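Local coordinates for protein glutathione S-transferase 2 (Onchocerca volvulus, PDB 1TU7) that conjugates glutathione to electrophilic compounds as a pi-class transferase and appears to play a central part in the detoxification system of this parasitic nematode, at residues Tyr3-Phe8 with Phe28-Ile33; Gln49-Tyr54 with Gly64-His69. All coordinates share one frame; numbering follows the deposited sequence.

Contact 1. Residues Tyr3-Phe8 with Phe28-Ile33; sequences YKLTYF and FIDDRI. With GSH (glutathione), chain C.
Beginning at Y3, whose CB packs against CB of F28 at 3.7 Å, strand 3-8 runs parallel to strand 29-33, the short segments crossing at 27°. Y3 O accepts from I29 N, and L5 N returns the bond to I29 O almost along the C=O axis. K4 has CG anti to the backbone N (chi1 176°); its aliphatic part crosses I29 obliquely, and water 1 accepts from NZ and donates a weak bond to OD1 of D31. L5, also anti, lays CB 4.1 Å from CD2 of F28, while L5 O takes D31 N. T6 and D31 project side by side: OG1 of T6 donates to OD1 of D31 at 2.7 Å, on the lone pair away from OD2. D31 O receives Y7 N, and Y7 O receives I33 N, 2.9 Å apart (N-H...O angle 165°). Y7's side chain leaves on the L5 face, bringing OH within 3.4 Å of glutathione SG2 and accepting a hydrogen bond from the L13 backbone N-H. F8 sets CE2 3.9 Å from CD1 of I33 and turns its ring edge to glutathione O2. With helix 15-23 connecting the strands, this is the beta-alpha-beta unit opening the thioredoxin-like domain of glutathione transferases.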
ATOM      1  N   TYR A   3     -11.378 -20.417  -5.955  1.00 16.45           N
ATOM      2  CA  TYR A   3     -10.605 -19.453  -5.194  1.00 15.05           C
ATOM      3  C   TYR A   3      -9.692 -20.188  -4.244  1.00 14.37           C
ATOM      4  O   TYR A   3     -10.113 -21.047  -3.482  1.00 14.56           O
ATOM      5  CB  TYR A   3     -11.501 -18.527  -4.379  1.00 14.51           C
ATOM      6  CG  TYR A   3     -12.361 -17.577  -5.159  1.00 14.11           C
ATOM      7  CD1 TYR A   3     -13.658 -17.895  -5.449  1.00 16.19           C
ATOM      8  CD2 TYR A   3     -11.883 -16.359  -5.578  1.00 14.88           C
ATOM      9  CE1 TYR A   3     -14.475 -17.036  -6.131  1.00 17.10           C
ATOM     10  CE2 TYR A   3     -12.690 -15.486  -6.283  1.00 16.33           C
ATOM     11  CZ  TYR A   3     -13.998 -15.834  -6.554  1.00 15.14           C
ATOM     12  OH  TYR A   3     -14.853 -15.003  -7.249  1.00 14.99           O
ATOM     13  N   LYS A   4      -8.421 -19.820  -4.245  1.00 13.86           N
ATOM     14  CA  LYS A   4      -7.444 -20.367  -3.312  1.00 13.75           C
ATOM     15  C   LYS A   4      -6.600 -19.218  -2.806  1.00 13.35           C
ATOM     16  O   LYS A   4      -6.060 -18.457  -3.592  1.00 14.35           O
ATOM     17  CB  LYS A   4      -6.556 -21.429  -3.956  1.00 14.52           C
ATOM     18  CG  LYS A   4      -5.482 -21.923  -3.036  1.00 16.33           C
ATOM     19  CD  LYS A   4      -4.866 -23.223  -3.462  1.00 21.39           C
ATOM     20  CE  LYS A   4      -4.035 -23.090  -4.644  1.00 22.72           C
ATOM     21  NZ  LYS A   4      -3.529 -24.453  -5.034  1.00 25.16           N
ATOM     22  N   LEU A   5      -6.459 -19.109  -1.496  1.00 12.43           N
ATOM     23  CA  LEU A   5      -5.605 -18.109  -0.890  1.00 12.67           C
ATOM     24  C   LEU A   5      -4.460 -18.807  -0.220  1.00 13.12           C
ATOM     25  O   LEU A   5      -4.679 -19.623   0.695  1.00 13.62           O
ATOM     26  CB  LEU A   5      -6.389 -17.300   0.135  1.00 12.78           C
ATOM     27  CG  LEU A   5      -5.619 -16.173   0.821  1.00 12.92           C
ATOM     28  CD1 LEU A   5      -5.379 -15.015  -0.145  1.00 14.38           C
ATOM     29  CD2 LEU A   5      -6.381 -15.709   2.036  1.00 14.10           C
ATOM     30  N   THR A   6      -3.251 -18.477  -0.646  1.00 12.18           N
ATOM     31  CA  THR A   6      -2.032 -19.085  -0.135  1.00 12.81           C
ATOM     32  C   THR A   6      -1.322 -18.077   0.749  1.00 13.11           C
ATOM     33  O   THR A   6      -1.011 -16.968   0.315  1.00 13.24           O
ATOM     34  CB  THR A   6      -1.158 -19.533  -1.298  1.00 13.39           C
ATOM     35  OG1 THR A   6      -1.869 -20.542  -2.030  1.00 14.88           O
ATOM     36  CG2 THR A   6       0.125 -20.190  -0.799  1.00 14.76           C
ATOM     37  N   TYR A   7      -1.098 -18.459   2.005  1.00 13.23           N
ATOM     38  CA  TYR A   7      -0.366 -17.641   2.953  1.00 13.52           C
ATOM     39  C   TYR A   7       0.187 -18.553   4.037  1.00 14.11           C
ATOM     40  O   TYR A   7      -0.064 -19.746   4.052  1.00 15.22           O
ATOM     41  CB  TYR A   7      -1.275 -16.568   3.586  1.00 13.70           C
ATOM     42  CG  TYR A   7      -0.543 -15.482   4.345  1.00 12.46           C
ATOM     43  CD1 TYR A   7      -0.721 -15.330   5.717  1.00 13.74           C
ATOM     44  CD2 TYR A   7       0.356 -14.643   3.719  1.00 12.56           C
ATOM     45  CE1 TYR A   7      -0.067 -14.357   6.436  1.00 14.26           C
ATOM     46  CE2 TYR A   7       1.019 -13.645   4.431  1.00 13.41           C
ATOM     47  CZ  TYR A   7       0.786 -13.498   5.793  1.00 12.89           C
ATOM     48  OH  TYR A   7       1.417 -12.530   6.533  1.00 15.36           O
ATOM     49  N   PHE A   8       0.958 -17.988   4.938  1.00 14.98           N
ATOM     50  CA  PHE A   8       1.424 -18.749   6.089  1.00 15.00           C
ATOM     51  C   PHE A   8       0.264 -19.040   7.036  1.00 15.42           C
ATOM     52  O   PHE A   8      -0.851 -18.493   6.914  1.00 14.81           O
ATOM     53  CB  PHE A   8       2.554 -17.962   6.741  1.00 15.28           C
ATOM     54  CG  PHE A   8       3.702 -17.729   5.804  1.00 16.28           C
ATOM     55  CD1 PHE A   8       3.891 -16.504   5.172  1.00 17.40           C
ATOM     56  CD2 PHE A   8       4.529 -18.790   5.458  1.00 18.36           C
ATOM     57  CE1 PHE A   8       4.909 -16.302   4.264  1.00 18.62           C
ATOM     58  CE2 PHE A   8       5.557 -18.605   4.540  1.00 20.19           C
ATOM     59  CZ  PHE A   8       5.756 -17.354   3.935  1.00 20.65           C
ATOM     60  N   PHE A  28     -13.584 -20.746  -0.448  1.00 15.11           N
ATOM     61  CA  PHE A  28     -12.201 -20.765  -0.897  1.00 13.78           C
ATOM     62  C   PHE A  28     -11.361 -21.826  -0.189  1.00 14.30           C
ATOM     63  O   PHE A  28     -11.664 -22.262   0.945  1.00 15.30           O
ATOM     64  CB  PHE A  28     -11.557 -19.368  -0.735  1.00 13.77           C
ATOM     65  CG  PHE A  28     -11.286 -18.974   0.703  1.00 12.38           C
ATOM     66  CD1 PHE A  28     -12.310 -18.566   1.536  1.00 13.19           C
ATOM     67  CD2 PHE A  28      -9.985 -18.976   1.193  1.00 11.51           C
ATOM     68  CE1 PHE A  28     -12.044 -18.189   2.847  1.00 12.87           C
ATOM     69  CE2 PHE A  28      -9.721 -18.609   2.505  1.00 12.97           C
ATOM     70  CZ  PHE A  28     -10.759 -18.201   3.323  1.00 13.74           C
ATOM     71  N   ILE A  29     -10.281 -22.227  -0.861  1.00 14.19           N
ATOM     72  CA  ILE A  29      -9.246 -23.054  -0.246  1.00 13.99           C
ATOM     73  C   ILE A  29      -8.340 -22.138   0.549  1.00 13.76           C
ATOM     74  O   ILE A  29      -7.703 -21.252  -0.018  1.00 13.95           O
ATOM     75  CB  ILE A  29      -8.424 -23.833  -1.283  1.00 14.33           C
ATOM     76  CG1 ILE A  29      -9.313 -24.839  -2.030  1.00 16.26           C
ATOM     77  CG2 ILE A  29      -7.287 -24.541  -0.615  1.00 15.68           C
ATOM     78  CD1 ILE A  29      -8.727 -25.230  -3.343  1.00 17.93           C
ATOM     79  N   ASP A  30      -8.333 -22.327   1.866  1.00 14.49           N
ATOM     80  CA  ASP A  30      -7.424 -21.612   2.774  1.00 14.56           C
ATOM     81  C   ASP A  30      -6.134 -22.391   2.857  1.00 15.09           C
ATOM     82  O   ASP A  30      -6.034 -23.331   3.633  1.00 16.63           O
ATOM     83  CB  ASP A  30      -8.089 -21.381   4.140  1.00 14.64           C
ATOM     84  CG  ASP A  30      -7.401 -20.320   4.944  1.00 16.94           C
ATOM     85  OD1 ASP A  30      -7.604 -20.261   6.183  1.00 20.40           O
ATOM     86  OD2 ASP A  30      -6.668 -19.473   4.409  1.00 14.99           O
ATOM     87  N   ASP A  31      -5.211 -22.075   1.954  1.00 15.04           N
ATOM     88  CA  ASP A  31      -3.986 -22.825   1.758  1.00 15.26           C
ATOM     89  C   ASP A  31      -2.897 -22.255   2.653  1.00 16.04           C
ATOM     90  O   ASP A  31      -2.233 -21.292   2.303  1.00 15.50           O
ATOM     91  CB  ASP A  31      -3.608 -22.757   0.266  1.00 15.18           C
ATOM     92  CG  ASP A  31      -2.356 -23.492  -0.075  1.00 17.41           C
ATOM     93  OD1 ASP A  31      -1.668 -23.102  -1.052  1.00 18.07           O
ATOM     94  OD2 ASP A  31      -2.007 -24.501   0.553  1.00 20.47           O
ATOM     95  N   ARG A  32      -2.763 -22.854   3.828  1.00 16.36           N
ATOM     96  CA  ARG A  32      -1.875 -22.367   4.872  1.00 16.88           C
ATOM     97  C   ARG A  32      -0.598 -23.164   4.840  1.00 19.25           C
ATOM     98  O   ARG A  32      -0.627 -24.386   5.135  1.00 21.61           O
ATOM     99  CB  ARG A  32      -2.556 -22.521   6.216  1.00 16.28           C
ATOM    100  CG  ARG A  32      -3.863 -21.794   6.263  1.00 16.43           C
ATOM    101  CD  ARG A  32      -4.715 -22.085   7.494  1.00 18.82           C
ATOM    102  NE  ARG A  32      -4.265 -21.300   8.635  1.00 21.42           N
ATOM    103  CZ  ARG A  32      -4.782 -20.131   9.009  1.00 18.44           C
ATOM    104  NH1 ARG A  32      -5.751 -19.563   8.314  1.00 17.84           N
ATOM    105  NH2 ARG A  32      -4.297 -19.525  10.068  1.00 19.36           N
ATOM    106  N   ILE A  33       0.505 -22.521   4.491  1.00 20.39           N
ATOM    107  CA  ILE A  33       1.761 -23.250   4.337  1.00 23.01           C
ATOM    108  C   ILE A  33       2.735 -22.998   5.481  1.00 23.80           C
ATOM    109  O   ILE A  33       2.825 -21.897   6.028  1.00 24.20           O
ATOM    110  CB  ILE A  33       2.414 -22.946   3.030  1.00 24.28           C
ATOM    111  CG1 ILE A  33       2.897 -21.514   3.020  1.00 22.35           C
ATOM    112  CG2 ILE A  33       1.469 -23.235   1.824  1.00 24.96           C
ATOM    113  CD1 ILE A  33       4.136 -21.329   2.167  1.00 25.91           C
TER
HETATM  114  N1  GSH C1001       3.344  -5.727   0.150  1.00 15.23           N
HETATM  115  CA1 GSH C1001       3.171  -7.106   0.396  1.00 13.87           C
HETATM  116  C1  GSH C1001       1.760  -7.519   0.445  1.00 13.13           C
HETATM  117  O11 GSH C1001       0.956  -6.620   1.041  1.00 12.86           O
HETATM  118  O12 GSH C1001       1.198  -8.619   0.091  1.00 12.49           O
HETATM  119  CB1 GSH C1001       3.991  -7.811   1.390  1.00 13.87           C
HETATM  120  CG1 GSH C1001       4.097  -9.311   1.294  1.00 14.43           C
HETATM  121  CD1 GSH C1001       5.009  -9.861   2.380  1.00 15.57           C
HETATM  122  OE1 GSH C1001       5.759  -8.995   3.102  1.00 16.51           O
HETATM  123  N2  GSH C1001       5.011 -11.151   2.582  1.00 14.95           N
HETATM  124  CA2 GSH C1001       5.789 -11.806   3.636  1.00 19.79           C
HETATM  125  C2  GSH C1001       6.416 -13.019   3.070  1.00 19.60           C
HETATM  126  O2  GSH C1001       5.833 -13.683   2.010  1.00 16.39           O
HETATM  127  CB2 GSH C1001       4.884 -12.255   4.780  1.00 22.82           C
HETATM  128  SG2 GSH C1001       4.331 -10.852   5.775  1.00 29.65           S
HETATM  129  N3  GSH C1001       7.553 -13.460   3.580  1.00 21.94           N
HETATM  130  CA3 GSH C1001       8.127 -14.653   3.018  1.00 23.29           C
HETATM  131  C3  GSH C1001       9.472 -14.376   2.430  1.00 25.11           C
HETATM  132  O31 GSH C1001       9.844 -13.215   1.931  1.00 24.58           O
HETATM  133  O32 GSH C1001      10.371 -15.449   2.422  1.00 27.04           O
HETATM  134  O   HOH W   1      -1.844 -25.617  -2.983  1.00 46.20           O
HETATM  135  O   HOH W   2      -4.051 -19.120   3.643  1.00 14.57           O

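Contact 2. Residues Gln49-Tyr54 with Gly64-His69; sequences QLPCLY and GAILRH. With GSH (glutathione), chain C.
Strand 52-54 and helix 64-69 run in roughly the same direction, 36° apart, and their axes come no closer than 8.9 Å, a spacing bridged by side chains. I66 carries most of the contact. Its CG1 lies anti to the carbonyl carbon (chi1 -67°) and the chain is extended beyond it. CD1 thereby reaches the strand backbone, 3.7 Å from L53 N and 3.7 Å from P51 O. The CG2 branch of I66, anti to the backbone N, meets CB of L53 at 3.7 Å; the two side chains cross obliquely. L53 has CG anti to its own N, and its CD2 passes from I66 CG2 toward the H69 ring, reaching CD2 of H69 at 4.3 Å. At the other end, CG of the P51 ring lies 4.2 Å from I66 CD1.

The peptide before P51 is cis, as in the thioredoxin-like domain of glutathione transferases, and L50 beside it grips the tripeptide with its backbone: L50 N donates to glutathione O2 at 2.9 Å, nearly straight at 173°, and L50 O accepts from glutathione N2 at 2.8 Å. The cysteinyl part of the ligand is thus held in the manner of a short antiparallel strand pairing.

H69 NE2 bonds to D55, and its ND1 to E81 of the second subunit. I17 of helix 15-23 touches both P51 and I66, strand 3-8 flanks the strand through backbone bonds to C52 and Y54, and strand 58-61 pairs on L53 through I60.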
ATOM      1  N   GLN A  49       6.736 -13.635  -2.564  1.00 13.69           N
ATOM      2  CA  GLN A  49       6.069 -13.438  -1.278  1.00 13.52           C
ATOM      3  C   GLN A  49       4.575 -13.791  -1.354  1.00 13.53           C
ATOM      4  O   GLN A  49       3.984 -13.966  -2.417  1.00 12.77           O
ATOM      5  CB  GLN A  49       6.272 -11.981  -0.814  1.00 14.08           C
ATOM      6  CG  GLN A  49       7.739 -11.689  -0.471  1.00 14.94           C
ATOM      7  CD  GLN A  49       7.924 -10.520   0.459  1.00 16.09           C
ATOM      8  OE1 GLN A  49       8.587 -10.640   1.514  1.00 23.41           O
ATOM      9  NE2 GLN A  49       7.352  -9.407   0.109  1.00 13.72           N
ATOM     10  N   LEU A  50       3.999 -13.936  -0.173  1.00 13.44           N
ATOM     11  CA  LEU A  50       2.582 -14.231   0.029  1.00 13.10           C
ATOM     12  C   LEU A  50       1.965 -13.045   0.776  1.00 12.07           C
ATOM     13  O   LEU A  50       2.677 -12.303   1.441  1.00 13.04           O
ATOM     14  CB  LEU A  50       2.455 -15.518   0.853  1.00 12.81           C
ATOM     15  CG  LEU A  50       3.107 -16.756   0.217  1.00 14.02           C
ATOM     16  CD1 LEU A  50       2.932 -17.993   1.107  1.00 14.49           C
ATOM     17  CD2 LEU A  50       2.598 -17.019  -1.169  1.00 15.42           C
ATOM     18  N   PRO A  51       0.647 -12.844   0.742  1.00 11.93           N
ATOM     19  CA  PRO A  51      -0.357 -13.760   0.211  1.00 11.79           C
ATOM     20  C   PRO A  51      -0.486 -13.770  -1.284  1.00 11.87           C
ATOM     21  O   PRO A  51      -0.053 -12.829  -1.961  1.00 11.93           O
ATOM     22  CB  PRO A  51      -1.649 -13.226   0.841  1.00 12.12           C
ATOM     23  CG  PRO A  51      -1.407 -11.784   1.009  1.00 12.03           C
ATOM     24  CD  PRO A  51       0.027 -11.690   1.411  1.00 12.61           C
ATOM     25  N   CYS A  52      -1.031 -14.871  -1.783  1.00 12.29           N
ATOM     26  CA  CYS A  52      -1.440 -15.018  -3.180  1.00 11.65           C
ATOM     27  C   CYS A  52      -2.845 -15.497  -3.280  1.00 12.20           C
ATOM     28  O   CYS A  52      -3.179 -16.478  -2.632  1.00 12.48           O
ATOM     29  CB  CYS A  52      -0.514 -16.018  -3.850  1.00 12.01           C
ATOM     30  SG  CYS A  52      -0.821 -16.298  -5.593  1.00 13.97           S
ATOM     31  N   LEU A  53      -3.671 -14.839  -4.090  1.00 11.40           N
ATOM     32  CA  LEU A  53      -4.990 -15.346  -4.424  1.00 11.55           C
ATOM     33  C   LEU A  53      -4.962 -15.906  -5.839  1.00 11.45           C
ATOM     34  O   LEU A  53      -4.618 -15.187  -6.786  1.00 12.14           O
ATOM     35  CB  LEU A  53      -6.044 -14.247  -4.335  1.00 11.67           C
ATOM     36  CG  LEU A  53      -7.447 -14.719  -4.717  1.00 14.14           C
ATOM     37  CD1 LEU A  53      -8.006 -15.585  -3.595  1.00 15.13           C
ATOM     38  CD2 LEU A  53      -8.276 -13.460  -5.036  1.00 14.69           C
ATOM     39  N   TYR A  54      -5.344 -17.164  -5.960  1.00 12.46           N
ATOM     40  CA  TYR A  54      -5.701 -17.747  -7.237  1.00 12.84           C
ATOM     41  C   TYR A  54      -7.199 -17.596  -7.413  1.00 12.67           C
ATOM     42  O   TYR A  54      -7.975 -18.083  -6.605  1.00 13.64           O
ATOM     43  CB  TYR A  54      -5.293 -19.218  -7.260  1.00 13.31           C
ATOM     44  CG  TYR A  54      -3.820 -19.483  -6.983  1.00 14.24           C
ATOM     45  CD1 TYR A  54      -3.359 -19.709  -5.677  1.00 15.86           C
ATOM     46  CD2 TYR A  54      -2.881 -19.523  -8.028  1.00 14.79           C
ATOM     47  CE1 TYR A  54      -2.027 -19.969  -5.421  1.00 14.79           C
ATOM     48  CE2 TYR A  54      -1.546 -19.783  -7.763  1.00 16.87           C
ATOM     49  CZ  TYR A  54      -1.132 -20.022  -6.468  1.00 16.62           C
ATOM     50  OH  TYR A  54       0.196 -20.317  -6.178  1.00 19.01           O
ATOM     51  N   GLY A  64      -3.042  -5.756  -0.996  1.00 11.68           N
ATOM     52  CA  GLY A  64      -3.945  -4.688  -1.368  1.00 11.81           C
ATOM     53  C   GLY A  64      -4.581  -4.862  -2.724  1.00 11.97           C
ATOM     54  O   GLY A  64      -5.741  -4.528  -2.951  1.00 12.57           O
ATOM     55  N   ALA A  65      -3.815  -5.404  -3.666  1.00 11.56           N
ATOM     56  CA  ALA A  65      -4.344  -5.677  -5.005  1.00 11.58           C
ATOM     57  C   ALA A  65      -5.371  -6.806  -4.968  1.00 11.13           C
ATOM     58  O   ALA A  65      -6.366  -6.761  -5.661  1.00 12.54           O
ATOM     59  CB  ALA A  65      -3.228  -6.030  -5.984  1.00 12.21           C
ATOM     60  N   ILE A  66      -5.127  -7.798  -4.117  1.00 12.34           N
ATOM     61  CA  ILE A  66      -6.064  -8.901  -3.936  1.00 11.84           C
ATOM     62  C   ILE A  66      -7.374  -8.358  -3.398  1.00 12.46           C
ATOM     63  O   ILE A  66      -8.453  -8.654  -3.922  1.00 11.63           O
ATOM     64  CB  ILE A  66      -5.477  -9.979  -2.982  1.00 11.27           C
ATOM     65  CG1 ILE A  66      -4.265 -10.686  -3.597  1.00 11.68           C
ATOM     66  CG2 ILE A  66      -6.572 -10.983  -2.598  1.00 11.19           C
ATOM     67  CD1 ILE A  66      -3.428 -11.487  -2.609  1.00 12.57           C
ATOM     68  N   LEU A  67      -7.283  -7.562  -2.346  1.00 12.12           N
ATOM     69  CA  LEU A  67      -8.480  -7.003  -1.736  1.00 12.94           C
ATOM     70  C   LEU A  67      -9.283  -6.138  -2.711  1.00 13.41           C
ATOM     71  O   LEU A  67     -10.506  -6.237  -2.765  1.00 12.77           O
ATOM     72  CB  LEU A  67      -8.091  -6.210  -0.499  1.00 15.54           C
ATOM     73  CG  LEU A  67      -8.747  -6.238   0.850  1.00 22.28           C
ATOM     74  CD1 LEU A  67      -9.400  -7.558   1.202  1.00 20.13           C
ATOM     75  CD2 LEU A  67      -7.621  -5.852   1.822  1.00 22.54           C
ATOM     76  N   ARG A  68      -8.609  -5.271  -3.464  1.00 13.04           N
ATOM     77  CA  ARG A  68      -9.337  -4.418  -4.414  1.00 13.61           C
ATOM     78  C   ARG A  68      -9.934  -5.210  -5.564  1.00 13.46           C
ATOM     79  O   ARG A  68     -10.997  -4.891  -6.061  1.00 14.66           O
ATOM     80  CB  ARG A  68      -8.450  -3.291  -4.946  1.00 13.48           C
ATOM     81  CG  ARG A  68      -8.280  -2.192  -3.924  1.00 16.56           C
ATOM     82  CD  ARG A  68      -7.439  -1.042  -4.395  1.00 16.59           C
ATOM     83  NE  ARG A  68      -6.051  -1.393  -4.403  1.00 15.13           N
ATOM     84  CZ  ARG A  68      -5.245  -1.301  -3.360  1.00 15.99           C
ATOM     85  NH1 ARG A  68      -5.763  -0.862  -2.187  1.00 21.51           N
ATOM     86  NH2 ARG A  68      -3.986  -1.654  -3.445  1.00 17.00           N
ATOM     87  N   HIS A  69      -9.263  -6.272  -6.004  1.00 12.59           N
ATOM     88  CA  HIS A  69      -9.834  -7.119  -7.026  1.00 12.41           C
ATOM     89  C   HIS A  69     -11.109  -7.792  -6.536  1.00 12.40           C
ATOM     90  O   HIS A  69     -12.120  -7.802  -7.208  1.00 13.20           O
ATOM     91  CB  HIS A  69      -8.818  -8.160  -7.479  1.00 11.83           C
ATOM     92  CG  HIS A  69      -9.403  -9.304  -8.214  1.00 12.29           C
ATOM     93  ND1 HIS A  69      -9.733  -9.236  -9.543  1.00 13.57           N
ATOM     94  CD2 HIS A  69      -9.715 -10.564  -7.808  1.00 12.45           C
ATOM     95  CE1 HIS A  69     -10.216 -10.402  -9.934  1.00 14.97           C
ATOM     96  NE2 HIS A  69     -10.203 -11.229  -8.905  1.00 14.17           N
TER
HETATM   97  N1  GSH C1001       3.344  -5.727   0.150  1.00 15.23           N
HETATM   98  CA1 GSH C1001       3.171  -7.106   0.396  1.00 13.87           C
HETATM   99  C1  GSH C1001       1.760  -7.519   0.445  1.00 13.13           C
HETATM  100  O11 GSH C1001       0.956  -6.620   1.041  1.00 12.86           O
HETATM  101  O12 GSH C1001       1.198  -8.619   0.091  1.00 12.49           O
HETATM  102  CB1 GSH C1001       3.991  -7.811   1.390  1.00 13.87           C
HETATM  103  CG1 GSH C1001       4.097  -9.311   1.294  1.00 14.43           C
HETATM  104  CD1 GSH C1001       5.009  -9.861   2.380  1.00 15.57           C
HETATM  105  OE1 GSH C1001       5.759  -8.995   3.102  1.00 16.51           O
HETATM  106  N2  GSH C1001       5.011 -11.151   2.582  1.00 14.95           N
HETATM  107  CA2 GSH C1001       5.789 -11.806   3.636  1.00 19.79           C
HETATM  108  C2  GSH C1001       6.416 -13.019   3.070  1.00 19.60           C
HETATM  109  O2  GSH C1001       5.833 -13.683   2.010  1.00 16.39           O
HETATM  110  CB2 GSH C1001       4.884 -12.255   4.780  1.00 22.82           C
HETATM  111  SG2 GSH C1001       4.331 -10.852   5.775  1.00 29.65           S
HETATM  112  N3  GSH C1001       7.553 -13.460   3.580  1.00 21.94           N
HETATM  113  CA3 GSH C1001       8.127 -14.653   3.018  1.00 23.29           C
HETATM  114  C3  GSH C1001       9.472 -14.376   2.430  1.00 25.11           C
HETATM  115  O31 GSH C1001       9.844 -13.215   1.931  1.00 24.58           O
HETATM  116  O32 GSH C1001      10.371 -15.449   2.422  1.00 27.04           O

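Contacts 1 and 2 share one mixed sheet, with strands 3-8 and 52-55 antiparallel neighbours: K4 O lies 2.8 Å from Y54 N and T6 N 2.8 Å from C52 O, both probable hydrogen bonds. Contact 1, partly buried, joins inner strand 3-8 to 29-33, outermost on that side within this chain, so backbone hydrogen bonding dominates, with charged and hydrated side chains alongside. Contact 2, wholly buried, joins the sheet to helix 63-73 mainly by apolar packing, with no hydrogen bond between the two segments; the helix also faces the second subunit. Both reach glutathione: contact 1 through side chains at the end of 3-8, contact 2 chiefly through the L50 backbone in the loop before strand 52-55.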